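Sialidase B (Streptococcus pneumoniae serotype 4, PDB 4XJW) cleaves terminal sialic acid residues from oligosaccharides, glycoproteins and glycolipids, working as an intramolecular trans-sialidase of glycosyl hydrolase family 33. Local coordinates at residues F38-L52 and Y63-G75. The protein carries 1 engineered substitution. Residues are numbered along the deposited sequence; the frame is centred on the assembly and turned at random.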
ATOM      1  N   PHE A  38      24.656  -7.141  -4.199  1.00 13.41           N
ATOM      2  CA  PHE A  38      25.157  -7.264  -2.834  1.00 14.76           C
ATOM      3  C   PHE A  38      24.141  -7.851  -1.865  1.00 14.95           C
ATOM      4  O   PHE A  38      22.921  -7.774  -2.077  1.00 15.40           O
ATOM      5  CB  PHE A  38      25.641  -5.903  -2.313  1.00 14.05           C
ATOM      6  CG  PHE A  38      24.525  -4.957  -1.941  1.00 13.38           C
ATOM      7  CD1 PHE A  38      23.934  -4.150  -2.904  1.00 16.33           C
ATOM      8  CD2 PHE A  38      24.071  -4.877  -0.629  1.00 12.99           C
ATOM      9  CE1 PHE A  38      22.914  -3.279  -2.562  1.00 18.12           C
ATOM     10  CE2 PHE A  38      23.047  -4.015  -0.290  1.00 16.79           C
ATOM     11  CZ  PHE A  38      22.468  -3.216  -1.262  1.00 15.64           C
ATOM     12  N   LYS A  39      24.660  -8.432  -0.791  1.00 14.15           N
ATOM     13  CA  LYS A  39      23.842  -8.999   0.260  1.00 13.92           C
ATOM     14  C   LYS A  39      24.193  -8.316   1.558  1.00 15.42           C
ATOM     15  O   LYS A  39      25.361  -7.986   1.801  1.00 16.78           O
ATOM     16  CB  LYS A  39      24.098 -10.496   0.409  1.00 15.88           C
ATOM     17  CG  LYS A  39      23.875 -11.301  -0.858  1.00 18.38           C
ATOM     18  CD  LYS A  39      24.289 -12.743  -0.659  1.00 21.98           C
ATOM     19  CE  LYS A  39      23.923 -13.574  -1.874  1.00 28.84           C
ATOM     20  NZ  LYS A  39      24.421 -14.968  -1.753  1.00 33.04           N
ATOM     21  N   ALA A  40      23.185  -8.095   2.395  1.00 15.35           N
ATOM     22  CA  ALA A  40      23.400  -7.547   3.726  1.00 13.83           C
ATOM     23  C   ALA A  40      22.252  -7.976   4.615  1.00 16.85           C
ATOM     24  O   ALA A  40      21.229  -7.293   4.696  1.00 17.08           O
ATOM     25  CB  ALA A  40      23.491  -6.018   3.679  1.00 16.00           C
ATOM     26  N   ASP A  41      22.420  -9.109   5.284  1.00 18.07           N
ATOM     27  CA  ASP A  41      21.366  -9.633   6.137  1.00 18.10           C
ATOM     28  C   ASP A  41      21.615  -9.330   7.611  1.00 19.35           C
ATOM     29  O   ASP A  41      20.751  -9.573   8.456  1.00 26.26           O
ATOM     30  CB  ASP A  41      21.153 -11.131   5.903  1.00 23.12           C
ATOM     31  CG  ASP A  41      22.394 -11.957   6.185  1.00 29.95           C
ATOM     32  OD1 ASP A  41      23.506 -11.393   6.182  1.00 30.34           O
ATOM     33  OD2 ASP A  41      22.248 -13.181   6.393  1.00 32.50           O
ATOM     34  N   LYS A  42      22.796  -8.794   7.911  1.00 17.22           N
ATOM     35  CA  LYS A  42      23.107  -8.295   9.250  1.00 20.95           C
ATOM     36  C   LYS A  42      23.848  -6.960   9.169  1.00 20.96           C
ATOM     37  O   LYS A  42      24.964  -6.827   9.687  1.00 25.08           O
ATOM     38  CB  LYS A  42      23.952  -9.306  10.028  1.00 30.05           C
ATOM     39  CG  LYS A  42      23.399 -10.721  10.023  1.00 32.12           C
ATOM     40  CD  LYS A  42      24.005 -11.558  11.139  1.00 39.01           C
ATOM     41  CE  LYS A  42      23.739 -13.042  10.939  1.00 40.06           C
ATOM     42  NZ  LYS A  42      24.709 -13.874  11.713  1.00 50.27           N
ATOM     43  N   PRO A  43      23.227  -5.951   8.530  1.00 17.62           N
ATOM     44  CA  PRO A  43      23.937  -4.683   8.317  1.00 15.73           C
ATOM     45  C   PRO A  43      24.158  -3.897   9.605  1.00 15.60           C
ATOM     46  O   PRO A  43      23.382  -4.019  10.549  1.00 19.09           O
ATOM     47  CB  PRO A  43      22.969  -3.897   7.437  1.00 17.39           C
ATOM     48  CG  PRO A  43      21.606  -4.427   7.829  1.00 16.69           C
ATOM     49  CD  PRO A  43      21.842  -5.899   8.017  1.00 16.67           C
ATOM     50  N   ASN A  44      25.210  -3.086   9.628  1.00 16.70           N
ATOM     51  CA  ASN A  44      25.392  -2.114  10.701  1.00 18.82           C
ATOM     52  C   ASN A  44      24.361  -0.996  10.521  1.00 18.96           C
ATOM     53  O   ASN A  44      23.715  -0.927   9.471  1.00 18.29           O
ATOM     54  CB  ASN A  44      26.821  -1.556  10.678  1.00 15.23           C
ATOM     55  CG  ASN A  44      27.877  -2.631  10.902  1.00 17.41           C
ATOM     56  OD1 ASN A  44      27.717  -3.506  11.749  1.00 21.32           O
ATOM     57  ND2 ASN A  44      28.956  -2.575  10.126  1.00 20.42           N
ATOM     58  N   SER A  45      24.186  -0.129  11.521  1.00 19.46           N
ATOM     59  CA  SER A  45      23.126   0.882  11.451  1.00 18.05           C
ATOM     60  C   SER A  45      23.271   1.821  10.242  1.00 15.78           C
ATOM     61  O   SER A  45      22.275   2.179   9.605  1.00 16.71           O
ATOM     62  CB  SER A  45      23.025   1.680  12.758  1.00 19.79           C
ATOM     63  OG  SER A  45      24.240   2.330  13.054  1.00 34.26           O
ATOM     64  N   LEU A  46      24.512   2.188   9.928  1.00 17.13           N
ATOM     65  CA  LEU A  46      24.843   2.995   8.753  1.00 14.22           C
ATOM     66  C   LEU A  46      26.156   2.477   8.190  1.00 16.63           C
ATOM     67  O   LEU A  46      27.153   2.405   8.911  1.00 18.25           O
ATOM     68  CB  LEU A  46      24.988   4.478   9.113  1.00 15.87           C
ATOM     69  CG  LEU A  46      25.555   5.363   7.994  1.00 14.30           C
ATOM     70  CD1 LEU A  46      24.605   5.442   6.808  1.00 17.49           C
ATOM     71  CD2 LEU A  46      25.886   6.760   8.479  1.00 17.39           C
ATOM     72  N   GLN A  47      26.161   2.100   6.913  1.00 14.05           N
ATOM     73  CA  GLN A  47      27.364   1.557   6.299  1.00 15.69           C
ATOM     74  C   GLN A  47      27.489   1.920   4.828  1.00 16.93           C
ATOM     75  O   GLN A  47      26.492   1.943   4.101  1.00 13.94           O
ATOM     76  CB  GLN A  47      27.420   0.037   6.460  1.00 12.90           C
ATOM     77  CG  GLN A  47      26.209  -0.732   5.919  1.00 16.50           C
ATOM     78  CD  GLN A  47      26.291  -2.219   6.220  1.00 16.65           C
ATOM     79  OE1 GLN A  47      26.826  -2.629   7.259  1.00 15.62           O
ATOM     80  NE2 GLN A  47      25.779  -3.036   5.313  1.00 15.29           N
ATOM     81  N   ALA A  48      28.720   2.226   4.409  1.00 15.28           N
ATOM     82  CA  ALA A  48      29.011   2.504   3.007  1.00 16.59           C
ATOM     83  C   ALA A  48      29.317   1.209   2.269  1.00 17.11           C
ATOM     84  O   ALA A  48      30.088   0.373   2.755  1.00 18.28           O
ATOM     85  CB  ALA A  48      30.188   3.484   2.880  1.00 14.19           C
ATOM     86  N   LEU A  49      28.710   1.036   1.099  1.00 15.08           N
ATOM     87  CA  LEU A  49      28.998  -0.117   0.270  1.00 16.06           C
ATOM     88  C   LEU A  49      30.168   0.189  -0.668  1.00 16.32           C
ATOM     89  O   LEU A  49      31.015  -0.669  -0.930  1.00 16.23           O
ATOM     90  CB  LEU A  49      27.754  -0.515  -0.528  1.00 16.08           C
ATOM     91  CG  LEU A  49      26.571  -0.935   0.348  1.00 18.31           C
ATOM     92  CD1 LEU A  49      25.326  -1.208  -0.481  1.00 20.51           C
ATOM     93  CD2 LEU A  49      26.925  -2.146   1.202  1.00 20.13           C
ATOM     94  N   PHE A  50      30.214   1.425  -1.155  1.00 15.07           N
ATOM     95  CA  PHE A  50      31.205   1.855  -2.133  1.00 13.87           C
ATOM     96  C   PHE A  50      31.554   3.296  -1.846  1.00 17.93           C
ATOM     97  O   PHE A  50      30.669   4.108  -1.565  1.00 16.87           O
ATOM     98  CB  PHE A  50      30.632   1.714  -3.554  1.00 14.84           C
ATOM     99  CG  PHE A  50      31.489   2.324  -4.631  1.00 21.12           C
ATOM    100  CD1 PHE A  50      32.539   1.608  -5.193  1.00 25.34           C
ATOM    101  CD2 PHE A  50      31.231   3.608  -5.095  1.00 20.27           C
ATOM    102  CE1 PHE A  50      33.324   2.169  -6.194  1.00 27.96           C
ATOM    103  CE2 PHE A  50      32.009   4.173  -6.098  1.00 27.59           C
ATOM    104  CZ  PHE A  50      33.056   3.451  -6.646  1.00 25.32           C
ATOM    105  N   GLY A  51      32.847   3.608  -1.902  1.00 17.64           N
ATOM    106  CA  GLY A  51      33.325   4.961  -1.689  1.00 18.68           C
ATOM    107  C   GLY A  51      34.404   5.362  -2.681  1.00 17.78           C
ATOM    108  O   GLY A  51      35.248   4.548  -3.079  1.00 21.41           O
ATOM    109  N   LEU A  52      34.344   6.616  -3.112  1.00 14.66           N
ATOM    110  CA  LEU A  52      35.406   7.241  -3.890  1.00 14.66           C
ATOM    111  C   LEU A  52      35.773   8.511  -3.147  1.00 15.72           C
ATOM    112  O   LEU A  52      34.941   9.415  -3.027  1.00 18.72           O
ATOM    113  CB  LEU A  52      34.913   7.628  -5.280  1.00 18.75           C
ATOM    114  CG  LEU A  52      34.689   6.539  -6.318  1.00 25.14           C
ATOM    115  CD1 LEU A  52      33.979   7.132  -7.520  1.00 25.90           C
ATOM    116  CD2 LEU A  52      36.017   5.925  -6.726  1.00 24.79           C
ATOM    117  N   TYR A  63      34.164  13.437  -1.107  1.00 13.22           N
ATOM    118  CA  TYR A  63      33.929  12.030  -1.417  1.00 16.22           C
ATOM    119  C   TYR A  63      32.566  11.768  -2.021  1.00 15.80           C
ATOM    120  O   TYR A  63      31.643  12.579  -1.901  1.00 14.83           O
ATOM    121  CB  TYR A  63      34.109  11.136  -0.185  1.00 15.95           C
ATOM    122  CG  TYR A  63      33.088  11.340   0.913  1.00 11.82           C
ATOM    123  CD1 TYR A  63      33.310  12.265   1.923  1.00 16.22           C
ATOM    124  CD2 TYR A  63      31.913  10.592   0.957  1.00 14.91           C
ATOM    125  CE1 TYR A  63      32.404  12.447   2.929  1.00 13.33           C
ATOM    126  CE2 TYR A  63      30.988  10.779   1.978  1.00 14.62           C
ATOM    127  CZ  TYR A  63      31.244  11.709   2.960  1.00 16.67           C
ATOM    128  OH  TYR A  63      30.343  11.915   3.981  1.00 17.97           O
ATOM    129  N   PHE A  64      32.485  10.616  -2.679  1.00 13.59           N
ATOM    130  CA  PHE A  64      31.244  10.032  -3.151  1.00 14.49           C
ATOM    131  C   PHE A  64      31.046   8.725  -2.409  1.00 14.18           C
ATOM    132  O   PHE A  64      31.996   7.967  -2.199  1.00 16.66           O
ATOM    133  CB  PHE A  64      31.333   9.752  -4.640  1.00 13.75           C
ATOM    134  CG  PHE A  64      30.232   8.857  -5.156  1.00 13.56           C
ATOM    135  CD1 PHE A  64      28.925   9.319  -5.213  1.00 13.83           C
ATOM    136  CD2 PHE A  64      30.507   7.566  -5.589  1.00 13.90           C
ATOM    137  CE1 PHE A  64      27.907   8.510  -5.696  1.00 13.05           C
ATOM    138  CE2 PHE A  64      29.493   6.745  -6.071  1.00 14.67           C
ATOM    139  CZ  PHE A  64      28.194   7.218  -6.112  1.00 14.72           C
ATOM    140  N   SER A  65      29.815   8.447  -2.012  1.00 12.70           N
ATOM    141  CA  SER A  65      29.541   7.180  -1.359  1.00 13.10           C
ATOM    142  C   SER A  65      28.166   6.672  -1.743  1.00 13.28           C
ATOM    143  O   SER A  65      27.257   7.468  -2.006  1.00 14.17           O
ATOM    144  CB  SER A  65      29.624   7.327   0.157  1.00 14.12           C
ATOM    145  OG  SER A  65      28.499   8.038   0.656  1.00 18.84           O
ATOM    146  N   ILE A  66      28.042   5.348  -1.824  1.00 11.45           N
ATOM    147  CA  ILE A  66      26.748   4.682  -1.851  1.00 11.08           C
ATOM    148  C   ILE A  66      26.587   4.027  -0.481  1.00 13.79           C
ATOM    149  O   ILE A  66      27.397   3.183  -0.093  1.00 13.60           O
ATOM    150  CB  ILE A  66      26.673   3.619  -2.962  1.00 10.05           C
ATOM    151  CG1 ILE A  66      26.800   4.268  -4.340  1.00 11.51           C
ATOM    152  CG2 ILE A  66      25.368   2.837  -2.856  1.00 13.65           C
ATOM    153  CD1 ILE A  66      27.094   3.264  -5.476  1.00 13.16           C
ATOM    154  N   PHE A  67      25.562   4.426   0.266  1.00 11.83           N
ATOM    155  CA  PHE A  67      25.386   3.901   1.624  1.00 12.15           C
ATOM    156  C   PHE A  67      24.017   3.262   1.829  1.00  9.97           C
ATOM    157  O   PHE A  67      23.096   3.448   1.016  1.00 10.18           O
ATOM    158  CB  PHE A  67      25.612   4.992   2.683  1.00 13.93           C
ATOM    159  CG  PHE A  67      24.558   6.076   2.677  1.00 15.70           C
ATOM    160  CD1 PHE A  67      23.413   5.957   3.460  1.00 13.97           C
ATOM    161  CD2 PHE A  67      24.709   7.206   1.879  1.00 11.42           C
ATOM    162  CE1 PHE A  67      22.435   6.940   3.443  1.00 12.09           C
ATOM    163  CE2 PHE A  67      23.743   8.204   1.865  1.00 13.50           C
ATOM    164  CZ  PHE A  67      22.594   8.064   2.648  1.00 13.60           C
ATOM    165  N   MET A  68      23.896   2.506   2.917  1.00  9.34           N
ATOM    166  CA  MET A  68      22.617   1.963   3.348  1.00 10.59           C
ATOM    167  C   MET A  68      22.477   2.084   4.857  1.00 12.57           C
ATOM    168  O   MET A  68      23.453   2.351   5.578  1.00 13.61           O
ATOM    169  CB  MET A  68      22.462   0.496   2.953  1.00 12.58           C
ATOM    170  CG  MET A  68      23.488  -0.421   3.603  1.00 12.07           C
ATOM    171  SD  MET A  68      23.214  -2.170   3.236  1.00 14.54           S
ATOM    172  CE  MET A  68      21.846  -2.559   4.320  1.00 15.71           C
ATOM    173  N   ARG A  69      21.258   1.881   5.330  1.00 11.74           N
ATOM    174  CA  ARG A  69      20.966   1.881   6.759  1.00 10.69           C
ATOM    175  C   ARG A  69      20.282   0.578   7.115  1.00 10.94           C
ATOM    176  O   ARG A  69      19.719  -0.094   6.240  1.00 13.01           O
ATOM    177  CB  ARG A  69      20.059   3.055   7.140  1.00 11.36           C
ATOM    178  CG  ARG A  69      20.688   4.425   6.967  1.00 16.07           C
ATOM    179  CD  ARG A  69      19.786   5.515   7.539  1.00 19.16           C
ATOM    180  NE  ARG A  69      20.334   6.852   7.324  1.00 21.79           N
ATOM    181  CZ  ARG A  69      21.166   7.471   8.161  1.00 18.76           C
ATOM    182  NH1 ARG A  69      21.561   6.879   9.281  1.00 17.45           N
ATOM    183  NH2 ARG A  69      21.619   8.684   7.870  1.00 25.00           N
ATOM    184  N   ASP A  70      20.324   0.214   8.392  1.00 15.08           N
ATOM    185  CA  ASP A  70      19.709  -1.042   8.804  1.00 13.16           C
ATOM    186  C   ASP A  70      18.173  -0.991   8.796  1.00 12.62           C
ATOM    187  O   ASP A  70      17.514  -1.969   9.137  1.00 14.00           O
ATOM    188  CB  ASP A  70      20.266  -1.541  10.145  1.00 14.66           C
ATOM    189  CG  ASP A  70      19.892  -0.650  11.314  1.00 18.35           C
ATOM    190  OD1 ASP A  70      19.204   0.366  11.105  1.00 17.58           O
ATOM    191  OD2 ASP A  70      20.309  -0.975  12.448  1.00 23.31           O
ATOM    192  N   SER A  71      17.626   0.155   8.393  1.00 10.84           N
ATOM    193  CA  SER A  71      16.192   0.331   8.177  1.00 12.48           C
ATOM    194  C   SER A  71      15.819  -0.114   6.775  1.00 12.45           C
ATOM    195  O   SER A  71      14.641  -0.252   6.461  1.00 13.46           O
ATOM    196  CB  SER A  71      15.839   1.807   8.291  1.00 15.00           C
ATOM    197  OG  SER A  71      16.507   2.535   7.271  1.00 13.70           O
ATOM    198  N   GLY A  72      16.828  -0.310   5.930  1.00 13.07           N
ATOM    199  CA  GLY A  72      16.592  -0.654   4.540  1.00  9.58           C
ATOM    200  C   GLY A  72      16.715   0.538   3.603  1.00 10.45           C
ATOM    201  O   GLY A  72      16.521   0.389   2.394  1.00 11.05           O
ATOM    202  N   GLU A  73      17.025   1.715   4.153  1.00  9.97           N
ATOM    203  CA  GLU A  73      17.252   2.911   3.349  1.00 12.54           C
ATOM    204  C   GLU A  73      18.510   2.767   2.490  1.00  9.82           C
ATOM    205  O   GLU A  73      19.496   2.174   2.925  1.00 11.13           O
ATOM    206  CB  GLU A  73      17.380   4.121   4.279  1.00 10.47           C
ATOM    207  CG  GLU A  73      17.760   5.444   3.608  1.00 10.85           C
ATOM    208  CD  GLU A  73      17.768   6.579   4.603  1.00 22.27           C
ATOM    209  OE1 GLU A  73      16.829   6.636   5.420  1.00 21.57           O
ATOM    210  OE2 GLU A  73      18.724   7.385   4.583  1.00 22.07           O
ATOM    211  N   ILE A  74      18.470   3.302   1.273  1.00  8.01           N
ATOM    212  CA  ILE A  74      19.650   3.395   0.420  1.00 11.59           C
ATOM    213  C   ILE A  74      19.869   4.866   0.075  1.00 11.99           C
ATOM    214  O   ILE A  74      18.908   5.632  -0.043  1.00 11.46           O
ATOM    215  CB  ILE A  74      19.477   2.563  -0.882  1.00 10.61           C
ATOM    216  CG1 ILE A  74      20.823   2.286  -1.561  1.00 14.86           C
ATOM    217  CG2 ILE A  74      18.548   3.266  -1.854  1.00 12.72           C
ATOM    218  CD1 ILE A  74      21.670   1.244  -0.847  1.00 12.37           C
ATOM    219  N   GLY A  75      21.127   5.271  -0.089  1.00 11.20           N
ATOM    220  CA  GLY A  75      21.405   6.640  -0.463  1.00 10.79           C
ATOM    221  C   GLY A  75      22.784   6.836  -1.044  1.00 10.87           C
ATOM    222  O   GLY A  75      23.586   5.888  -1.131  1.00 11.57           O
TER
HETATM  223  O   HOH W   1      22.638  -2.892  12.918  1.00 22.63           O
HETATM  224  O   HOH W   2      20.940   4.430  10.626  1.00 25.00           O
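The rings of Phe50 and Phe64 meet rim to rim, planes at 66° and CE2 atoms 3.6 Å apart, neither lying over the other's face. On the opposite surface of the sheet Leu46 CD1 sits over the guanidinium of Arg69 and 3.6 Å from Phe67 CD1; an apolar methyl suits both a flat cation face and a ring. Glu73 OE2 makes a salt bridge to Arg69 NE in the guanidinium plane and lies at the Phe67 edge, while a water links Arg69 NH1 to Ser45 O. Gly75, without a side chain, lets the Phe67 ring approach closely, its CA 3.6 Å above the ring plane.

Between these two sets of side chains, strands 46-53 and 63-69 run antiparallel as a hairpin, broken by a classic beta bulge: Leu49 and Phe50 both face Ile66, whose O accepts Leu49 N at 2.8 Å and Phe50 N only weakly. At this corner Leu49 lays CD1 over the centre of the Phe38 ring. Met68 chi1 (63°) and extended chi2 bring SD 4.0 Å from Phe38 CE2, an oblique Met-aromatic contact; the bend at chi3 (-77°) swings CE 3.6 Å from Pro43 CB. Gln47 runs alongside, NE2 giving Met68 SD a weak bond at 3.4 Å; its OE1 is gripped by the backbone N of Asn44 and of Lys164.

The hairpin belongs to a six-stranded sheet of the concanavalin-like N-terminal domain; Phe38 lies in the facing sheet, as does Leu108, which Ile66 and Ile74 touch. Chemically, one face is an apolar core, Met68 between Phe38, Ala40 and Pro43, with the buried Gln47 amide satisfied by backbone and, weakly, SD; on the other, Glu73 probably offsets the charge of Arg69.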